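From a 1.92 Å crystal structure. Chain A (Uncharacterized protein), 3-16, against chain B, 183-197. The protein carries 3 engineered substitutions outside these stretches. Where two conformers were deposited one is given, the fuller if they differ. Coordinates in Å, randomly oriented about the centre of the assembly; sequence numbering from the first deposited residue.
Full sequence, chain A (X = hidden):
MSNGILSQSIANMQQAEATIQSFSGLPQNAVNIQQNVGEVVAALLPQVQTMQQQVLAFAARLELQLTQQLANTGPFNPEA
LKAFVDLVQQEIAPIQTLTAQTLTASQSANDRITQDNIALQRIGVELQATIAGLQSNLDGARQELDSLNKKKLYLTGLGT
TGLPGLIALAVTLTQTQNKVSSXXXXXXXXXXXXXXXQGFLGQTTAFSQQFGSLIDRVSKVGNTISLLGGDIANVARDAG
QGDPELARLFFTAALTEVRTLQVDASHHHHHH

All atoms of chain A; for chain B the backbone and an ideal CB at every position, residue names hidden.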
# COMPACT_ATOMS: atom_id res chain seq x y z
N ASN A 3 7.51 -24.04 13.76
CA ASN A 3 8.06 -24.44 12.44
C ASN A 3 6.93 -24.87 11.48
O ASN A 3 6.98 -24.41 10.33
CB ASN A 3 9.11 -25.56 12.55
CG ASN A 3 10.54 -25.08 12.67
OD1 ASN A 3 11.03 -24.35 11.81
ND2 ASN A 3 11.24 -25.55 13.70
N GLY A 4 6.01 -25.77 11.89
CA GLY A 4 4.92 -26.28 11.02
C GLY A 4 3.93 -25.17 10.63
O GLY A 4 3.84 -24.19 11.39
N ILE A 5 3.18 -25.33 9.52
CA ILE A 5 2.25 -24.30 8.98
C ILE A 5 1.13 -23.99 9.99
O ILE A 5 0.83 -22.80 10.16
CB ILE A 5 1.70 -24.66 7.58
CG1 ILE A 5 2.83 -24.69 6.55
CG2 ILE A 5 0.62 -23.70 7.11
CD1 ILE A 5 3.45 -23.32 6.32
N LEU A 6 0.59 -24.98 10.70
CA LEU A 6 -0.44 -24.68 11.73
C LEU A 6 0.18 -23.86 12.84
O LEU A 6 -0.43 -22.82 13.21
CB LEU A 6 -1.08 -25.97 12.25
CG LEU A 6 -1.99 -26.65 11.23
CD1 LEU A 6 -2.52 -27.96 11.76
CD2 LEU A 6 -3.15 -25.74 10.82
N SER A 7 1.34 -24.28 13.35
CA SER A 7 2.06 -23.61 14.45
C SER A 7 2.40 -22.16 14.08
O SER A 7 2.20 -21.25 14.94
CB SER A 7 3.32 -24.39 14.84
OG SER A 7 2.96 -25.66 15.35
N GLN A 8 2.85 -21.92 12.85
CA GLN A 8 3.24 -20.57 12.42
C GLN A 8 2.01 -19.66 12.34
O GLN A 8 2.11 -18.52 12.79
CB GLN A 8 3.93 -20.61 11.07
CG GLN A 8 5.37 -21.12 11.18
CD GLN A 8 6.10 -20.93 9.87
OE1 GLN A 8 5.94 -19.90 9.21
NE2 GLN A 8 6.91 -21.91 9.51
N SER A 9 0.95 -20.16 11.73
CA SER A 9 -0.30 -19.41 11.48
C SER A 9 -0.85 -18.99 12.84
O SER A 9 -1.19 -17.82 13.02
CB SER A 9 -1.29 -20.25 10.73
OG SER A 9 -0.86 -20.50 9.41
N ILE A 10 -0.89 -19.95 13.77
CA ILE A 10 -1.36 -19.69 15.14
C ILE A 10 -0.52 -18.60 15.78
O ILE A 10 -1.12 -17.63 16.27
CB ILE A 10 -1.42 -20.99 15.95
CG1 ILE A 10 -2.57 -21.86 15.46
CG2 ILE A 10 -1.53 -20.68 17.42
CD1 ILE A 10 -2.57 -23.27 16.01
N ALA A 11 0.81 -18.70 15.74
CA ALA A 11 1.71 -17.73 16.40
C ALA A 11 1.51 -16.34 15.79
O ALA A 11 1.40 -15.36 16.56
CB ALA A 11 3.14 -18.20 16.27
N ASN A 12 1.43 -16.27 14.47
CA ASN A 12 1.26 -15.00 13.72
C ASN A 12 -0.10 -14.39 14.06
O ASN A 12 -0.15 -13.17 14.23
CB ASN A 12 1.45 -15.23 12.22
CG ASN A 12 2.88 -15.62 11.88
OD1 ASN A 12 3.78 -15.24 12.60
ND2 ASN A 12 3.07 -16.38 10.81
N MET A 13 -1.14 -15.19 14.10
CA MET A 13 -2.50 -14.74 14.48
C MET A 13 -2.48 -14.19 15.91
O MET A 13 -3.07 -13.13 16.11
CB MET A 13 -3.51 -15.86 14.36
CG MET A 13 -3.86 -16.15 12.92
SD MET A 13 -4.85 -17.66 12.73
CE MET A 13 -6.47 -17.05 13.17
N GLN A 14 -1.76 -14.82 16.84
CA GLN A 14 -1.65 -14.33 18.25
C GLN A 14 -0.98 -12.94 18.28
O GLN A 14 -1.49 -12.04 18.99
CB GLN A 14 -0.95 -15.38 19.14
CG GLN A 14 -1.82 -16.61 19.39
CD GLN A 14 -1.04 -17.83 19.84
OE1 GLN A 14 0.14 -17.92 19.60
NE2 GLN A 14 -1.73 -18.80 20.42
N GLN A 15 0.07 -12.73 17.51
CA GLN A 15 0.71 -11.41 17.42
C GLN A 15 -0.25 -10.40 16.79
O GLN A 15 -0.35 -9.28 17.30
CB GLN A 15 1.96 -11.46 16.54
CG GLN A 15 2.50 -10.09 16.16
CD GLN A 15 3.05 -9.29 17.33
OE1 GLN A 15 4.28 -9.20 17.49
NE2 GLN A 15 2.17 -8.72 18.15
N ALA A 16 -0.91 -10.74 15.68
CA ALA A 16 -1.76 -9.74 15.00
C ALA A 16 -2.86 -9.31 15.98
O ALA A 16 -3.16 -8.10 16.05
CB ALA A 16 -2.33 -10.28 13.72
N UNK B 183 10.64 -26.53 2.75
CA UNK B 183 10.78 -25.30 1.94
C UNK B 183 9.59 -24.37 2.19
O UNK B 183 9.83 -23.15 2.35
CB UNK B 183 10.88 -25.64 0.45
N UNK B 184 8.38 -24.92 2.26
CA UNK B 184 7.16 -24.12 2.57
C UNK B 184 7.33 -23.45 3.92
O UNK B 184 7.00 -22.25 4.05
CB UNK B 184 5.90 -24.99 2.57
N UNK B 185 7.69 -24.25 4.92
CA UNK B 185 7.88 -23.78 6.29
C UNK B 185 8.90 -22.64 6.32
O UNK B 185 8.66 -21.65 7.01
CB UNK B 185 8.33 -24.93 7.19
N UNK B 186 10.02 -22.80 5.61
CA UNK B 186 11.08 -21.76 5.54
C UNK B 186 10.53 -20.50 4.87
O UNK B 186 10.77 -19.41 5.40
CB UNK B 186 12.30 -22.27 4.77
N UNK B 187 9.89 -20.62 3.70
CA UNK B 187 9.31 -19.45 2.96
C UNK B 187 8.25 -18.76 3.85
O UNK B 187 8.25 -17.50 3.97
CB UNK B 187 8.68 -19.89 1.64
N UNK B 188 7.38 -19.56 4.45
CA UNK B 188 6.27 -19.05 5.29
C UNK B 188 6.82 -18.26 6.48
O UNK B 188 6.32 -17.13 6.77
CB UNK B 188 5.39 -20.20 5.79
N UNK B 189 7.91 -18.75 7.08
CA UNK B 189 8.58 -18.09 8.23
C UNK B 189 9.07 -16.70 7.82
O UNK B 189 8.84 -15.71 8.57
CB UNK B 189 9.75 -18.93 8.74
N UNK B 190 9.76 -16.61 6.70
CA UNK B 190 10.33 -15.31 6.24
C UNK B 190 9.18 -14.37 5.85
O UNK B 190 9.26 -13.18 6.18
CB UNK B 190 11.28 -15.51 5.06
N UNK B 191 8.13 -14.89 5.21
CA UNK B 191 6.96 -14.07 4.78
C UNK B 191 6.31 -13.45 6.01
O UNK B 191 5.98 -12.23 5.93
CB UNK B 191 5.94 -14.91 4.01
N UNK B 192 6.18 -14.23 7.09
CA UNK B 192 5.63 -13.81 8.40
C UNK B 192 6.43 -12.65 8.98
O UNK B 192 5.80 -11.68 9.44
CB UNK B 192 5.63 -14.98 9.39
N UNK B 193 7.76 -12.75 8.95
CA UNK B 193 8.71 -11.71 9.42
C UNK B 193 8.51 -10.41 8.62
O UNK B 193 8.43 -9.31 9.21
CB UNK B 193 10.15 -12.20 9.28
N UNK B 194 8.48 -10.52 7.30
CA UNK B 194 8.32 -9.34 6.40
C UNK B 194 7.00 -8.63 6.73
O UNK B 194 7.01 -7.44 6.98
CB UNK B 194 8.34 -9.76 4.93
N UNK B 195 5.92 -9.40 6.85
CA UNK B 195 4.55 -8.91 7.16
C UNK B 195 4.54 -8.16 8.49
O UNK B 195 4.04 -7.03 8.56
CB UNK B 195 3.56 -10.07 7.21
N UNK B 196 5.16 -8.73 9.52
CA UNK B 196 5.20 -8.12 10.87
C UNK B 196 5.98 -6.82 10.80
O UNK B 196 5.53 -5.81 11.39
CB UNK B 196 5.83 -9.07 11.89
N UNK B 197 7.13 -6.84 10.13
CA UNK B 197 7.99 -5.64 10.05
C UNK B 197 7.25 -4.57 9.25
O UNK B 197 7.40 -3.40 9.58
CB UNK B 197 9.34 -5.96 9.41

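Two helices run almost parallel here, 9° between their directions and 10.5 Å between axes at closest approach, and chain A brings a mostly polar side to the contact. All of chain B has helical backbone angles, so glycine is nowhere required by phi and psi.

Position 183 has nothing of chain A within 5.5 Å of its ideal CB, so this contact sets no preference; the residue is Leu B183, out of reach.

Position 184 points toward chain A, its ideal CB 4.8 Å from Ile A5 CD1. An aliphatic chain would suit, as would a long polar one laying its methylenes near the isoleucine. It is Glu B184, whose OE1 comes 3.8 Å from Ile A5 CG1.

At position 185 the CB points sideways, 3.5 Å from Asn A3 O and 4.1 Å from Gln A8 NE2. The space favours something small, alanine or glycine. It is Gly B185, and its carbonyl does the work: Gln A8 NE2 donates to Gly B185 O at 3.1 Å, nearly straight at 176°. The same amide group also donates to Asn A3 O, with Gln A8 NE2 to Asn A3 O at 2.6 Å.

Positions 186 and 187 make no contact, one pointing away and the other sideways, and many residues would serve; they are Gln B186 and Val B187.

Position 188 points toward chain A, with its ideal CB 3.5 Å from Gln A8 OE1 and 3.7 Å from Ile A5 CD1. An acceptor oxygen so near asks for a short donor: asparagine, serine or threonine. Asn B188, chi1 t, sends ND2 to Gln A8 OE1 at 2.9 Å, while its CB packs 3.7 Å from Ile A5 CD1. A water accepts from Asn B188 ND2 and donates to Ser A9 OG, its oxygen 2.9 Å from each.

The CB of position 189 leaves sideways and lies 4.0 Å from Gln A8 OE1; the site would tolerate many polar chains. Gln B189 bends back through t and p, so that its OE1 lies 3.5 Å from Gln A8 CD, a contact without a hydrogen bond.

Positions 190 and 191, pointing away and sideways, are unconstrained by chain A; they are Ile B190 and Glu B191.

Position 192 points toward chain A, and its ideal CB would sit a tight 3.2 Å from Asn A12 ND2. Glycine is the natural reading, and Gly B192 leaves its CA 4.4 Å from Asn A12 ND2.

Positions 193 and 194 are free of chain A, and hold Gln B193 and Ile B194. Position 195 points toward it, but no atom of the chain A stretch lies within 5.5 Å of its CB, so many residues would do; Gln B195 makes no contact.

Position 196 also points toward chain A, but the oxygens of Asn A12 and Gln A15 lie beyond short reach, so a long donor, arginine or lysine, fits. Arg B196 extends to give a weak hydrogen bond from NH2 to Asn A12 OD1, 3.3 Å, at the guanidinium's edge, while Gln A15 OE1 lies over one face.

Position 197 lies out of reach of the stretch, which sets no preference there; it is Gln B197.

Chain B 183-197: LEGQVNQIEGQIQRQ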
# COMPACT_ATOMS: atom_id res chain seq x y z
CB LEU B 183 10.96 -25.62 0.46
CG LEU B 183 12.35 -26.13 0.05
CD1 LEU B 183 12.33 -26.68 -1.38
CD2 LEU B 183 13.42 -25.04 0.19
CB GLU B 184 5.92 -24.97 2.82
CG GLU B 184 5.14 -25.38 1.62
CD GLU B 184 3.84 -26.10 2.04
OE1 GLU B 184 3.64 -26.46 3.28
OE2 GLU B 184 3.06 -26.36 1.15
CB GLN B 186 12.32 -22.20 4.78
CG GLN B 186 13.19 -23.18 5.53
CD GLN B 186 14.26 -23.72 4.61
OE1 GLN B 186 14.37 -24.94 4.42
NE2 GLN B 186 14.97 -22.82 3.94
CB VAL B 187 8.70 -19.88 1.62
CG1 VAL B 187 7.80 -18.79 1.01
CG2 VAL B 187 9.80 -20.29 0.64
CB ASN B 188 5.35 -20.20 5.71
CG ASN B 188 4.00 -19.64 6.08
OD1 ASN B 188 3.28 -19.18 5.21
ND2 ASN B 188 3.71 -19.61 7.37
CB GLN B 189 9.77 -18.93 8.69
CG GLN B 189 10.47 -18.35 9.90
CD GLN B 189 9.51 -18.26 11.07
OE1 GLN B 189 8.73 -19.18 11.32
NE2 GLN B 189 9.57 -17.15 11.78
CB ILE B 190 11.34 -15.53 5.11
CG1 ILE B 190 12.52 -16.40 5.55
CG2 ILE B 190 11.80 -14.20 4.58
CD1 ILE B 190 13.31 -16.93 4.36
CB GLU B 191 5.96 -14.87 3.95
CG GLU B 191 6.43 -15.04 2.52
CD GLU B 191 5.53 -15.85 1.59
OE1 GLU B 191 4.63 -16.58 2.10
OE2 GLU B 191 5.75 -15.75 0.36
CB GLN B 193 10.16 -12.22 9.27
CG GLN B 193 10.46 -13.47 10.10
CD GLN B 193 11.87 -14.03 10.02
OE1 GLN B 193 12.43 -14.32 8.96
NE2 GLN B 193 12.42 -14.29 11.18
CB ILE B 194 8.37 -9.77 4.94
CG1 ILE B 194 9.78 -10.23 4.54
CG2 ILE B 194 7.88 -8.65 4.03
CD1 ILE B 194 9.81 -10.86 3.15
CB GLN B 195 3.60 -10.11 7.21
CG GLN B 195 2.13 -9.72 7.28
CD GLN B 195 1.24 -10.94 7.30
OE1 GLN B 195 0.36 -11.13 6.45
NE2 GLN B 195 1.47 -11.81 8.25
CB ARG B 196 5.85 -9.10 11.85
CG ARG B 196 5.64 -8.77 13.31
CD ARG B 196 6.21 -9.84 14.23
NE ARG B 196 5.47 -11.08 14.16
CZ ARG B 196 5.48 -12.04 15.11
NH1 ARG B 196 6.18 -11.90 16.22
NH2 ARG B 196 4.73 -13.12 14.95
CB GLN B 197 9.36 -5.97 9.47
CG GLN B 197 10.19 -6.75 10.48
CD GLN B 197 11.50 -7.24 9.91
OE1 GLN B 197 11.96 -6.75 8.88
NE2 GLN B 197 12.07 -8.24 10.60
O HOH W 1 1.00 -18.76 8.12
O HOH W 2 2.25 -11.23 12.98
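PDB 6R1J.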